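Local coordinates for protein ZmpA Glycopeptidase (Clostridium perfringens, PDB 6XSX) that probably cleaves glycoproteins as a zinc-dependent M60-family peptidase, this chain being the catalytic module of a longer multidomain protein, at residues G52-S57 with I143-Y148; L175-D180 with V190-A195. One frame throughout, in Å; residues are numbered along the deposited sequence.

Contact 1: residues G52-S57 with I143-Y148; sequences GYAVKS and INYPNY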
loop_
_atom_site.group_PDB
_atom_site.type_symbol
_atom_site.label_atom_id
_atom_site.label_comp_id
_atom_site.label_asym_id
_atom_site.label_seq_id
_atom_site.Cartn_x
_atom_site.Cartn_y
_atom_site.Cartn_z
ATOM N N GLY A 52 -8.331 -5.906 25.730
ATOM C CA GLY A 52 -8.880 -7.254 25.734
ATOM C C GLY A 52 -10.314 -7.321 26.267
ATOM O O GLY A 52 -10.829 -8.423 26.490
ATOM N N TYR A 53 -10.957 -6.150 26.434
ATOM C CA TYR A 53 -12.307 -6.088 26.974
ATOM C C TYR A 53 -13.350 -5.795 25.900
ATOM O O TYR A 53 -13.155 -4.928 25.047
ATOM C CB TYR A 53 -12.434 -5.025 28.065
ATOM C CG TYR A 53 -11.671 -5.350 29.325
ATOM C CD1 TYR A 53 -11.882 -6.545 30.005
ATOM C CD2 TYR A 53 -10.733 -4.465 29.829
ATOM C CE1 TYR A 53 -11.170 -6.853 31.157
ATOM C CE2 TYR A 53 -10.015 -4.757 30.980
ATOM C CZ TYR A 53 -10.228 -5.956 31.639
ATOM O OH TYR A 53 -9.527 -6.242 32.772
ATOM N N ALA A 54 -14.475 -6.513 26.012
ATOM C CA ALA A 54 -15.668 -6.311 25.209
ATOM C C ALA A 54 -16.763 -5.703 26.078
ATOM O O ALA A 54 -16.835 -5.990 27.270
ATOM C CB ALA A 54 -16.133 -7.620 24.620
ATOM N N VAL A 55 -17.615 -4.886 25.452
ATOM C CA VAL A 55 -18.762 -4.292 26.120
ATOM C C VAL A 55 -19.956 -4.293 25.165
ATOM O O VAL A 55 -19.786 -4.374 23.946
ATOM C CB VAL A 55 -18.442 -2.863 26.611
ATOM C CG1 VAL A 55 -17.521 -2.872 27.826
ATOM C CG2 VAL A 55 -17.848 -2.007 25.497
ATOM N N LYS A 56 -21.155 -4.201 25.755
ATOM C CA LYS A 56 -22.406 -3.983 25.055
ATOM C C LYS A 56 -22.764 -2.504 25.155
ATOM O O LYS A 56 -22.593 -1.904 26.215
ATOM C CB LYS A 56 -23.529 -4.779 25.733
ATOM C CG LYS A 56 -23.333 -6.284 25.758
ATOM C CD LYS A 56 -24.417 -7.022 26.508
ATOM C CE LYS A 56 -24.122 -8.508 26.581
ATOM N NZ LYS A 56 -25.277 -9.276 27.104
ATOM N N SER A 57 -23.295 -1.936 24.058
ATOM C CA SER A 57 -23.827 -0.584 24.095
ATOM C C SER A 57 -24.840 -0.482 25.233
ATOM O O SER A 57 -25.650 -1.383 25.411
ATOM C CB SER A 57 -24.426 -0.181 22.759
ATOM O OG SER A 57 -23.393 0.120 21.809
ATOM N N ILE A 143 -16.230 -7.769 29.660
ATOM C CA ILE A 143 -16.049 -9.183 29.361
ATOM C C ILE A 143 -14.777 -9.319 28.528
ATOM O O ILE A 143 -14.535 -8.491 27.661
ATOM C CB ILE A 143 -17.269 -9.709 28.566
ATOM C CG1 ILE A 143 -18.603 -9.311 29.206
ATOM C CG2 ILE A 143 -17.182 -11.210 28.329
ATOM C CD1 ILE A 143 -19.061 -7.897 28.864
ATOM N N ASN A 144 -14.000 -10.386 28.755
ATOM C CA ASN A 144 -12.834 -10.681 27.935
ATOM C C ASN A 144 -13.269 -11.198 26.569
ATOM O O ASN A 144 -14.107 -12.091 26.486
ATOM C CB ASN A 144 -11.914 -11.710 28.591
ATOM C CG ASN A 144 -11.374 -11.223 29.916
ATOM O OD1 ASN A 144 -10.318 -10.604 29.966
ATOM N ND2 ASN A 144 -12.114 -11.466 30.986
ATOM N N TYR A 145 -12.710 -10.615 25.502
ATOM C CA TYR A 145 -12.919 -11.131 24.157
ATOM C C TYR A 145 -11.587 -11.686 23.659
ATOM O O TYR A 145 -10.541 -11.257 24.134
ATOM C CB TYR A 145 -13.485 -10.051 23.222
ATOM C CG TYR A 145 -12.469 -9.063 22.706
ATOM C CD1 TYR A 145 -12.154 -7.933 23.445
ATOM C CD2 TYR A 145 -11.823 -9.241 21.486
ATOM C CE1 TYR A 145 -11.213 -7.016 23.003
ATOM C CE2 TYR A 145 -10.861 -8.342 21.039
ATOM C CZ TYR A 145 -10.557 -7.223 21.801
ATOM O OH TYR A 145 -9.649 -6.289 21.395
ATOM N N PRO A 146 -11.561 -12.629 22.691
ATOM C CA PRO A 146 -10.301 -13.238 22.257
ATOM C C PRO A 146 -9.439 -12.319 21.396
ATOM O O PRO A 146 -9.919 -11.653 20.475
ATOM C CB PRO A 146 -10.720 -14.474 21.459
ATOM C CG PRO A 146 -12.134 -14.154 20.991
ATOM C CD PRO A 146 -12.729 -13.197 22.010
ATOM N N ASN A 147 -8.154 -12.288 21.737
ATOM C CA ASN A 147 -7.210 -11.381 21.113
ATOM C C ASN A 147 -5.824 -11.999 21.251
ATOM O O ASN A 147 -5.558 -12.684 22.230
ATOM C CB ASN A 147 -7.247 -9.986 21.759
ATOM C CG ASN A 147 -6.828 -10.013 23.213
ATOM O OD1 ASN A 147 -7.618 -10.353 24.098
ATOM N ND2 ASN A 147 -5.569 -9.712 23.466
ATOM N N TYR A 148 -4.961 -11.751 20.263
ATOM C CA TYR A 148 -3.572 -12.165 20.339
ATOM C C TYR A 148 -2.699 -10.918 20.375
ATOM O O TYR A 148 -2.844 -10.038 19.525
ATOM C CB TYR A 148 -3.200 -13.026 19.127
ATOM C CG TYR A 148 -1.738 -13.378 19.042
ATOM C CD1 TYR A 148 -1.264 -14.579 19.556
ATOM C CD2 TYR A 148 -0.826 -12.515 18.445
ATOM C CE1 TYR A 148 0.078 -14.912 19.472
ATOM C CE2 TYR A 148 0.519 -12.837 18.348
ATOM C CZ TYR A 148 0.971 -14.037 18.873
ATOM O OH TYR A 148 2.296 -14.358 18.794
HETATM O O HOH W 1 -8.631 -4.567 23.235
HETATM O O HOH W 2 -9.479 -10.818 26.891
#
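Strand 49-56 and the broken strand 143-149 pair antiparallel here, Ala-54 against Ile-143, within the large mixed sheet of the M60 peptidase region. The pairing is short. Ala-54 and Ile-143 form a hydrogen-bonded pair: Ala-54 N reaches Ile-143 O at 2.6 Å, and Ile-143 N returns a bond to Ala-54 O at 3.0 Å. Tyr-53 and Asn-144 form the next, non-hydrogen-bonded pair. Their side chains lie side by side and point the same way, ring and amide planes 49° apart. Beyond them Tyr-145 N donates to Gly-52 O. The strand then breaks at Tyr-145 and Pro-146.

The Tyr-145 ring turns an edge to the backbone of residues 52-54. Its CG sits between the backbone N and the carbonyl carbon (chi1 79°), which carries the ring along that backbone. Tyr-145 CD1 lies 3.4 Å from Gly-52 C, and Tyr-53 CA meets the ring edge in plane. Ala-54 CB packs on Tyr-145 CB. The phenol also hydrogen-bonds Asp-180 of the next strand. A water bridges the two segments: it accepts from Gly-52 N at 2.8 Å and donates to Tyr-145 OH at 2.7 Å.

Contact 2: residues L175-D180 with V190-A195; sequences LPDVFD and VTATYA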
loop_
_atom_site.group_PDB
_atom_site.type_symbol
_atom_site.label_atom_id
_atom_site.label_comp_id
_atom_site.label_asym_id
_atom_site.label_seq_id
_atom_site.Cartn_x
_atom_site.Cartn_y
_atom_site.Cartn_z
ATOM N N LEU A 175 -23.398 -10.026 22.693
ATOM C CA LEU A 175 -21.954 -9.802 22.755
ATOM C C LEU A 175 -21.405 -9.516 21.357
ATOM O O LEU A 175 -21.955 -10.003 20.376
ATOM C CB LEU A 175 -21.262 -11.046 23.327
ATOM C CG LEU A 175 -21.388 -11.260 24.833
ATOM C CD1 LEU A 175 -20.839 -12.628 25.212
ATOM C CD2 LEU A 175 -20.654 -10.175 25.609
ATOM N N PRO A 176 -20.281 -8.768 21.200
ATOM C CA PRO A 176 -19.711 -8.527 19.871
ATOM C C PRO A 176 -19.011 -9.785 19.346
ATOM O O PRO A 176 -18.303 -10.460 20.092
ATOM C CB PRO A 176 -18.678 -7.425 20.144
ATOM C CG PRO A 176 -18.209 -7.731 21.545
ATOM C CD PRO A 176 -19.466 -8.178 22.277
ATOM N N ASP A 177 -19.226 -10.092 18.060
ATOM C CA ASP A 177 -18.501 -11.153 17.376
ATOM C C ASP A 177 -17.170 -10.567 16.902
ATOM O O ASP A 177 -17.119 -9.921 15.856
ATOM C CB ASP A 177 -19.331 -11.726 16.213
ATOM C CG ASP A 177 -18.765 -12.999 15.583
ATOM O OD1 ASP A 177 -17.643 -13.411 15.964
ATOM O OD2 ASP A 177 -19.447 -13.573 14.702
ATOM N N VAL A 178 -16.100 -10.780 17.678
ATOM C CA VAL A 178 -14.861 -10.050 17.442
ATOM C C VAL A 178 -13.651 -10.886 17.850
ATOM O O VAL A 178 -13.676 -11.523 18.903
ATOM C CB VAL A 178 -14.834 -8.689 18.173
ATOM C CG1 VAL A 178 -15.018 -8.830 19.680
ATOM C CG2 VAL A 178 -13.553 -7.921 17.889
ATOM N N PHE A 179 -12.586 -10.805 17.029
ATOM C CA PHE A 179 -11.248 -11.271 17.375
ATOM C C PHE A 179 -10.212 -10.275 16.860
ATOM O O PHE A 179 -10.275 -9.863 15.697
ATOM C CB PHE A 179 -10.992 -12.662 16.784
ATOM C CG PHE A 179 -9.585 -13.163 16.969
ATOM C CD1 PHE A 179 -9.152 -13.634 18.202
ATOM C CD2 PHE A 179 -8.687 -13.158 15.913
ATOM C CE1 PHE A 179 -7.849 -14.085 18.373
ATOM C CE2 PHE A 179 -7.383 -13.600 16.084
ATOM C CZ PHE A 179 -6.969 -14.075 17.311
ATOM N N ASP A 180 -9.259 -9.896 17.729
ATOM C CA ASP A 180 -8.234 -8.926 17.356
ATOM C C ASP A 180 -6.854 -9.570 17.387
ATOM O O ASP A 180 -6.545 -10.301 18.323
ATOM C CB ASP A 180 -8.220 -7.702 18.279
ATOM C CG ASP A 180 -9.306 -6.671 18.001
ATOM O OD1 ASP A 180 -9.860 -6.684 16.890
ATOM O OD2 ASP A 180 -9.584 -5.847 18.897
ATOM N N VAL A 190 -11.376 -8.635 13.084
ATOM C CA VAL A 190 -12.309 -9.480 12.347
ATOM C C VAL A 190 -13.322 -10.057 13.337
ATOM O O VAL A 190 -13.278 -9.726 14.522
ATOM C CB VAL A 190 -11.582 -10.632 11.619
ATOM C CG1 VAL A 190 -10.718 -10.159 10.457
ATOM C CG2 VAL A 190 -10.776 -11.493 12.588
ATOM N N THR A 191 -14.226 -10.930 12.859
ATOM C CA THR A 191 -15.144 -11.621 13.760
ATOM C C THR A 191 -14.457 -12.846 14.360
ATOM O O THR A 191 -13.580 -13.444 13.735
ATOM C CB THR A 191 -16.437 -12.099 13.076
ATOM O OG1 THR A 191 -16.161 -13.127 12.120
ATOM C CG2 THR A 191 -17.252 -10.992 12.443
ATOM N N ALA A 192 -14.912 -13.240 15.557
ATOM C CA ALA A 192 -14.398 -14.415 16.250
ATOM C C ALA A 192 -14.784 -15.695 15.502
ATOM O O ALA A 192 -13.979 -16.620 15.396
ATOM C CB ALA A 192 -14.888 -14.438 17.677
ATOM N N THR A 193 -16.020 -15.732 14.994
ATOM C CA THR A 193 -16.568 -16.909 14.341
ATOM C C THR A 193 -15.783 -17.217 13.067
ATOM O O THR A 193 -15.446 -18.376 12.804
ATOM C CB THR A 193 -18.077 -16.774 14.094
ATOM O OG1 THR A 193 -18.256 -15.584 13.333
ATOM C CG2 THR A 193 -18.887 -16.672 15.370
ATOM N N TYR A 194 -15.473 -16.168 12.296
ATOM C CA TYR A 194 -14.692 -16.337 11.081
ATOM C C TYR A 194 -13.247 -16.707 11.422
ATOM O O TYR A 194 -12.688 -17.634 10.836
ATOM C CB TYR A 194 -14.776 -15.089 10.197
ATOM C CG TYR A 194 -14.124 -15.272 8.852
ATOM C CD1 TYR A 194 -12.743 -15.338 8.733
ATOM C CD2 TYR A 194 -14.885 -15.399 7.701
ATOM C CE1 TYR A 194 -12.134 -15.523 7.505
ATOM C CE2 TYR A 194 -14.289 -15.575 6.463
ATOM C CZ TYR A 194 -12.909 -15.636 6.367
ATOM O OH TYR A 194 -12.307 -15.820 5.153
ATOM N N ALA A 195 -12.645 -15.975 12.367
ATOM C CA ALA A 195 -11.260 -16.209 12.745
ATOM C C ALA A 195 -11.049 -17.669 13.142
ATOM O O ALA A 195 -10.075 -18.288 12.723
ATOM C CB ALA A 195 -10.849 -15.275 13.857
#
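Asp-177 accepts hydrogen bonds from the first turn of helix 192-202 with both carboxylate oxygens. Asp-177 OD1 accepts from Thr-193 N at 3.0 Å and, more weakly, from Ala-192 N. Asp-177 OD2 accepts from Thr-193 OG1 at 2.7 Å. The bonds from Thr-193 N and OG1 use the syn lone pairs of the two oxygens. With CG opposite the backbone N (chi1 -170°), the carboxylate extends to the helix start and crosses the Thr-193 side chain at about a right angle. Thr-191, whose CB also touches Asp-177 OD1, is the N-cap: its OG1 accepts from Tyr-194 N at 3.1 Å.

Next to it, Phe-179 and Val-190 form an antiparallel hydrogen-bonded pair. Phe-179 N to Val-190 O is 2.8 Å; Val-190 N to Phe-179 O is 3.1 Å. The Phe-179 side chain packs against the start of the helix, CD2 meeting Ala-195 CB at 3.7 Å. Val-190 CG2 lies at the ring edge.

Further out, Gln-267 bonds Thr-191 OG1, and helix 155-171 packs Leu-169 on Asp-177, Leu-162 on Ala-192 and Val-158 on Phe-179. The carboxylate thus faces first-turn N-H groups, and the helix dipole would probably favour its ionised form.

Overall arrangement
Contacts 1 and 2 follow one another along the chain and belong to the same mixed sheet, with centres about 10 Å apart. Strand 143-149 of contact 1 lies beside strand 179-182 of contact 2, so the two meet directly. Tyr-148 N approaches Asp-180 O at 2.9 Å in a probable backbone bond. The Asp-180 carboxylate also hydrogen-bonds the hydroxyl of Tyr-121, on strand 117-123. Helix 155-171 touches both contacts through Leu-162 and Tyr-165. The likely zinc site, an HExxH motif at His-281, Glu-282 and His-285, carries no metal here; neither contact includes a residue of that motif.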